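Local coordinates for uncharacterized protein (Capnocytophaga ochracea, PDB 4W9R) that is of unknown function but is probably an esterase-like protein of the alpha/beta-hydrolase clan, with a helical C-terminal region, at residues K302-S306 with N307-K311; T312-P315 with N316-A320. All coordinates share one frame; numbering follows the deposited sequence.

Both contacts are local and lie in series in the helical C-terminal region, away from the mixed beta-sheet. Interaction 1 holds the end of helix 294-306 to the loop that follows. Interaction 2 holds the N-terminal part of helix 314-325. The first is largely a surface contact and relies on backbone carbonyls gripped by loop N-H groups. The second is mostly buried and combines helix hydrogen bonds with a Met-aromatic contact. The two meet where helix 294-306 packs on helix 314-325. There the CE of M314 lies 3.4 Å from CG of Y309 and 3.6 Å from CB of V304, and P315 packs on E305.

Interaction 1. Residues K302-S306 with N307-K311; sequences KYVES and NGYLK
The Y303 ring has the amide nitrogen of N307 over one face. ND2 sits toward the rim, 3.7 Å from CE1 of Y303, and the ring and amide planes are 58° apart. The same ND2 makes a weak bond of 2.8 Å to the Y303 carbonyl O. The N307 torsion, chi1 -36°, turns the amide back toward the last turn of the helix, where ND2 meets both ring and carbonyl. The backbone N of N307 gives a straighter bond of 3.1 Å to Y303 O, at 158°. This is the C-terminal end of helix 294-306. The chain leaves helical geometry at N307, and G308 takes positive phi. Y309 N then bonds to V304 O, five residues back, at 3.2 Å. The Y309 ring comes back against V304, with CD1 3.7 Å from CB of V304 and V304 O near the ring plane at its edge. The hydroxyl of Y309 is bonded to P276 O. CD1 of L310 touches CG of E305 at 3.8 Å. S306 OG and S306 N meet K302 O from opposite faces of the carbonyl plane. Y303 O and V304 O are both taken up by loop N-H groups, which hold the turn, with apolar contacts at its sides.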
loop_
_atom_site.group_PDB
_atom_site.type_symbol
_atom_site.label_atom_id
_atom_site.label_comp_id
_atom_site.label_asym_id
_atom_site.label_seq_id
_atom_site.Cartn_x
_atom_site.Cartn_y
_atom_site.Cartn_z
ATOM N N LYS B 302 -32.267 20.369 -14.704
ATOM C CA LYS B 302 -32.311 21.283 -13.570
ATOM C C LYS B 302 -31.267 20.897 -12.531
ATOM O O LYS B 302 -30.769 21.745 -11.791
ATOM C CB LYS B 302 -33.708 21.307 -12.946
ATOM C CG LYS B 302 -33.969 22.527 -12.072
ATOM C CD LYS B 302 -35.452 22.691 -11.768
ATOM C CE LYS B 302 -35.720 23.983 -11.003
ATOM N NZ LYS B 302 -37.172 24.199 -10.750
ATOM N N TYR B 303 -30.934 19.611 -12.488
ATOM C CA TYR B 303 -29.953 19.104 -11.536
ATOM C C TYR B 303 -28.549 19.600 -11.858
ATOM O O TYR B 303 -27.828 20.059 -10.972
ATOM C CB TYR B 303 -29.975 17.577 -11.512
ATOM C CG TYR B 303 -28.962 16.959 -10.573
ATOM C CD1 TYR B 303 -29.117 17.052 -9.196
ATOM C CD2 TYR B 303 -27.860 16.272 -11.063
ATOM C CE1 TYR B 303 -28.198 16.486 -8.334
ATOM C CE2 TYR B 303 -26.935 15.701 -10.208
ATOM C CZ TYR B 303 -27.109 15.811 -8.844
ATOM O OH TYR B 303 -26.192 15.245 -7.987
ATOM N N VAL B 304 -28.162 19.507 -13.125
ATOM C CA VAL B 304 -26.835 19.949 -13.533
ATOM C C VAL B 304 -26.762 21.472 -13.544
ATOM O O VAL B 304 -25.691 22.050 -13.361
ATOM C CB VAL B 304 -26.445 19.394 -14.918
ATOM C CG1 VAL B 304 -26.351 17.875 -14.870
ATOM C CG2 VAL B 304 -27.436 19.839 -15.981
ATOM N N GLU B 305 -27.905 22.118 -13.748
ATOM C CA GLU B 305 -27.975 23.571 -13.677
ATOM C C GLU B 305 -27.686 24.027 -12.253
ATOM O O GLU B 305 -27.037 25.050 -12.031
ATOM C CB GLU B 305 -29.346 24.076 -14.128
ATOM C CG GLU B 305 -29.458 25.592 -14.173
ATOM C CD GLU B 305 -30.880 26.070 -14.407
ATOM O OE1 GLU B 305 -31.823 25.399 -13.934
ATOM O OE2 GLU B 305 -31.052 27.117 -15.064
ATOM N N SER B 306 -28.166 23.247 -11.289
ATOM C CA SER B 306 -27.982 23.568 -9.882
ATOM C C SER B 306 -26.535 23.371 -9.440
ATOM O O SER B 306 -25.996 24.202 -8.710
ATOM C CB SER B 306 -28.915 22.724 -9.012
ATOM O OG SER B 306 -30.268 23.084 -9.225
ATOM N N ASN B 307 -25.903 22.278 -9.864
ATOM C CA ASN B 307 -24.508 22.075 -9.490
ATOM C C ASN B 307 -23.514 22.108 -10.652
ATOM O O ASN B 307 -23.381 21.142 -11.402
ATOM C CB ASN B 307 -24.371 20.732 -8.764
ATOM C CG ASN B 307 -25.571 20.414 -7.886
ATOM O OD1 ASN B 307 -25.590 20.741 -6.699
ATOM N ND2 ASN B 307 -26.576 19.767 -8.465
ATOM N N GLY B 308 -22.785 23.215 -10.754
ATOM C CA GLY B 308 -21.552 23.306 -11.516
ATOM C C GLY B 308 -21.648 23.612 -13.002
ATOM O O GLY B 308 -20.704 24.138 -13.589
ATOM N N TYR B 309 -22.779 23.284 -13.618
ATOM C CA TYR B 309 -22.931 23.438 -15.068
ATOM C C TYR B 309 -23.689 24.687 -15.533
ATOM O O TYR B 309 -23.938 24.845 -16.729
ATOM C CB TYR B 309 -23.575 22.181 -15.649
ATOM C CG TYR B 309 -22.698 20.963 -15.472
ATOM C CD1 TYR B 309 -22.897 20.087 -14.414
ATOM C CD2 TYR B 309 -21.650 20.705 -16.347
ATOM C CE1 TYR B 309 -22.090 18.977 -14.241
ATOM C CE2 TYR B 309 -20.839 19.598 -16.185
ATOM C CZ TYR B 309 -21.062 18.738 -15.128
ATOM O OH TYR B 309 -20.258 17.634 -14.959
ATOM N N LEU B 310 -24.079 25.544 -14.594
ATOM C CA LEU B 310 -24.871 26.740 -14.901
ATOM C C LEU B 310 -24.280 27.604 -16.019
ATOM O O LEU B 310 -25.013 28.195 -16.813
ATOM C CB LEU B 310 -25.037 27.591 -13.641
ATOM C CG LEU B 310 -25.793 28.911 -13.806
ATOM C CD1 LEU B 310 -27.208 28.660 -14.309
ATOM C CD2 LEU B 310 -25.810 29.694 -12.503
ATOM N N LYS B 311 -22.955 27.651 -16.090
ATOM C CA LYS B 311 -22.252 28.504 -17.044
ATOM C C LYS B 311 -22.012 27.796 -18.374
ATOM O O LYS B 311 -21.315 28.315 -19.243
ATOM C CB LYS B 311 -20.926 28.989 -16.455
ATOM C CG LYS B 311 -21.096 29.943 -15.286
ATOM C CD LYS B 311 -22.013 31.100 -15.658
ATOM C CE LYS B 311 -22.276 32.011 -14.470
ATOM N NZ LYS B 311 -23.220 33.109 -14.820
#

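Interaction 2. Residues T312-P315 with N316-A320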
loop_
_atom_site.group_PDB
_atom_site.type_symbol
_atom_site.label_atom_id
_atom_site.label_comp_id
_atom_site.label_asym_id
_atom_site.label_seq_id
_atom_site.Cartn_x
_atom_site.Cartn_y
_atom_site.Cartn_z
ATOM N N THR B 312 -22.574 26.602 -18.518
ATOM C CA THR B 312 -22.417 25.814 -19.736
ATOM C C THR B 312 -23.749 25.668 -20.463
ATOM O O THR B 312 -24.812 25.823 -19.866
ATOM C CB THR B 312 -21.854 24.412 -19.446
ATOM O OG1 THR B 312 -22.838 23.631 -18.755
ATOM C CG2 THR B 312 -20.591 24.506 -18.603
ATOM N N ALA B 313 -23.682 25.408 -21.764
ATOM C CA ALA B 313 -24.876 25.257 -22.591
ATOM C C ALA B 313 -25.681 23.997 -22.273
ATOM O O ALA B 313 -26.801 23.834 -22.757
ATOM C CB ALA B 313 -24.489 25.263 -24.060
HETATM N N MSE B 314 -25.114 23.111 -21.459
HETATM C CA MSE B 314 -25.707 21.796 -21.220
HETATM C C MSE B 314 -27.114 21.794 -20.590
HETATM O O MSE B 314 -27.989 21.080 -21.083
HETATM C CB MSE B 314 -24.768 20.950 -20.356
HETATM C CG MSE B 314 -25.138 19.481 -20.341
HETATM SE SE MSE B 314 -23.793 18.375 -19.481
HETATM C CE MSE B 314 -24.214 18.807 -17.641
ATOM N N PRO B 315 -27.340 22.564 -19.504
ATOM C CA PRO B 315 -28.670 22.495 -18.877
ATOM C C PRO B 315 -29.820 22.850 -19.816
ATOM O O PRO B 315 -30.839 22.159 -19.822
ATOM C CB PRO B 315 -28.574 23.522 -17.745
ATOM C CG PRO B 315 -27.137 23.565 -17.409
ATOM C CD PRO B 315 -26.425 23.414 -18.718
ATOM N N ASN B 316 -29.657 23.909 -20.601
ATOM C CA ASN B 316 -30.709 24.325 -21.520
ATOM C C ASN B 316 -30.772 23.443 -22.761
ATOM O O ASN B 316 -31.808 23.365 -23.418
ATOM C CB ASN B 316 -30.520 25.788 -21.920
ATOM C CG ASN B 316 -30.938 26.746 -20.824
ATOM O OD1 ASN B 316 -31.894 26.489 -20.090
ATOM N ND2 ASN B 316 -30.221 27.858 -20.702
ATOM N N PHE B 317 -29.669 22.776 -23.082
ATOM C CA PHE B 317 -29.670 21.821 -24.182
ATOM C C PHE B 317 -30.511 20.603 -23.814
ATOM O O PHE B 317 -31.299 20.116 -24.623
ATOM C CB PHE B 317 -28.249 21.392 -24.542
ATOM C CG PHE B 317 -28.181 20.434 -25.700
ATOM C CD1 PHE B 317 -28.110 20.902 -27.000
ATOM C CD2 PHE B 317 -28.189 19.064 -25.487
ATOM C CE1 PHE B 317 -28.046 20.024 -28.067
ATOM C CE2 PHE B 317 -28.124 18.180 -26.549
ATOM C CZ PHE B 317 -28.052 18.661 -27.840
ATOM N N PHE B 318 -30.331 20.113 -22.591
ATOM C CA PHE B 318 -31.115 18.991 -22.089
ATOM C C PHE B 318 -32.592 19.355 -22.019
ATOM O O PHE B 318 -33.457 18.566 -22.399
ATOM C CB PHE B 318 -30.622 18.554 -20.705
ATOM C CG PHE B 318 -29.322 17.802 -20.728
ATOM C CD1 PHE B 318 -28.797 17.328 -21.919
ATOM C CD2 PHE B 318 -28.628 17.561 -19.553
ATOM C CE1 PHE B 318 -27.601 16.635 -21.938
ATOM C CE2 PHE B 318 -27.432 16.866 -19.566
ATOM C CZ PHE B 318 -26.919 16.402 -20.760
ATOM N N LEU B 319 -32.871 20.560 -21.533
ATOM C CA LEU B 319 -34.242 21.030 -21.383
ATOM C C LEU B 319 -34.912 21.229 -22.740
ATOM O O LEU B 319 -36.085 20.895 -22.913
ATOM C CB LEU B 319 -34.272 22.332 -20.581
ATOM C CG LEU B 319 -35.645 22.862 -20.169
ATOM C CD1 LEU B 319 -36.369 21.861 -19.279
ATOM C CD2 LEU B 319 -35.505 24.204 -19.469
ATOM N N ALA B 320 -34.165 21.771 -23.697
ATOM C CA ALA B 320 -34.687 21.988 -25.043
ATOM C C ALA B 320 -35.040 20.665 -25.713
ATOM O O ALA B 320 -36.060 20.558 -26.393
ATOM C CB ALA B 320 -33.686 22.758 -25.887
HETATM O O HOH W 1 -27.510 26.085 -20.392
#
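M314, a selenomethionine, lays its CG over one face of the F318 ring, one helical turn on. This is the tight part of the contact. CG is 3.8 Å from the ring centroid and 25° off the normal, a CH-pi contact. The SE lies farther out, 4.7 Å from the centroid and 49° off the normal, so the Met-aromatic contact is oblique. CG of F318 stays beside its own backbone N (chi1 -74°), and the ring slants back toward M314, whose side chain stands out from the helix to meet it. V281 and the stacked ring of Y285, both on helix 278-290, pack on F318 as well. F318 N bonds to M314 O at 2.9 Å, F317 N to A313 O at 3.1 Å, and L319 N to P315 O at 3.1 Å. These are i to i+4 bonds at the start of helix 314-325, which packs against the preceding helix 294-306 in the helical C-terminal part. P315 lies in the first turn, where its missing N-H costs no helix bond. The flank of N316 is partly exposed and carries a water. It bridges T312 O, at 2.8 Å, and N316 N, at 3.1 Å. The N316 side chain leans on T335 and A339 of helix 329-339.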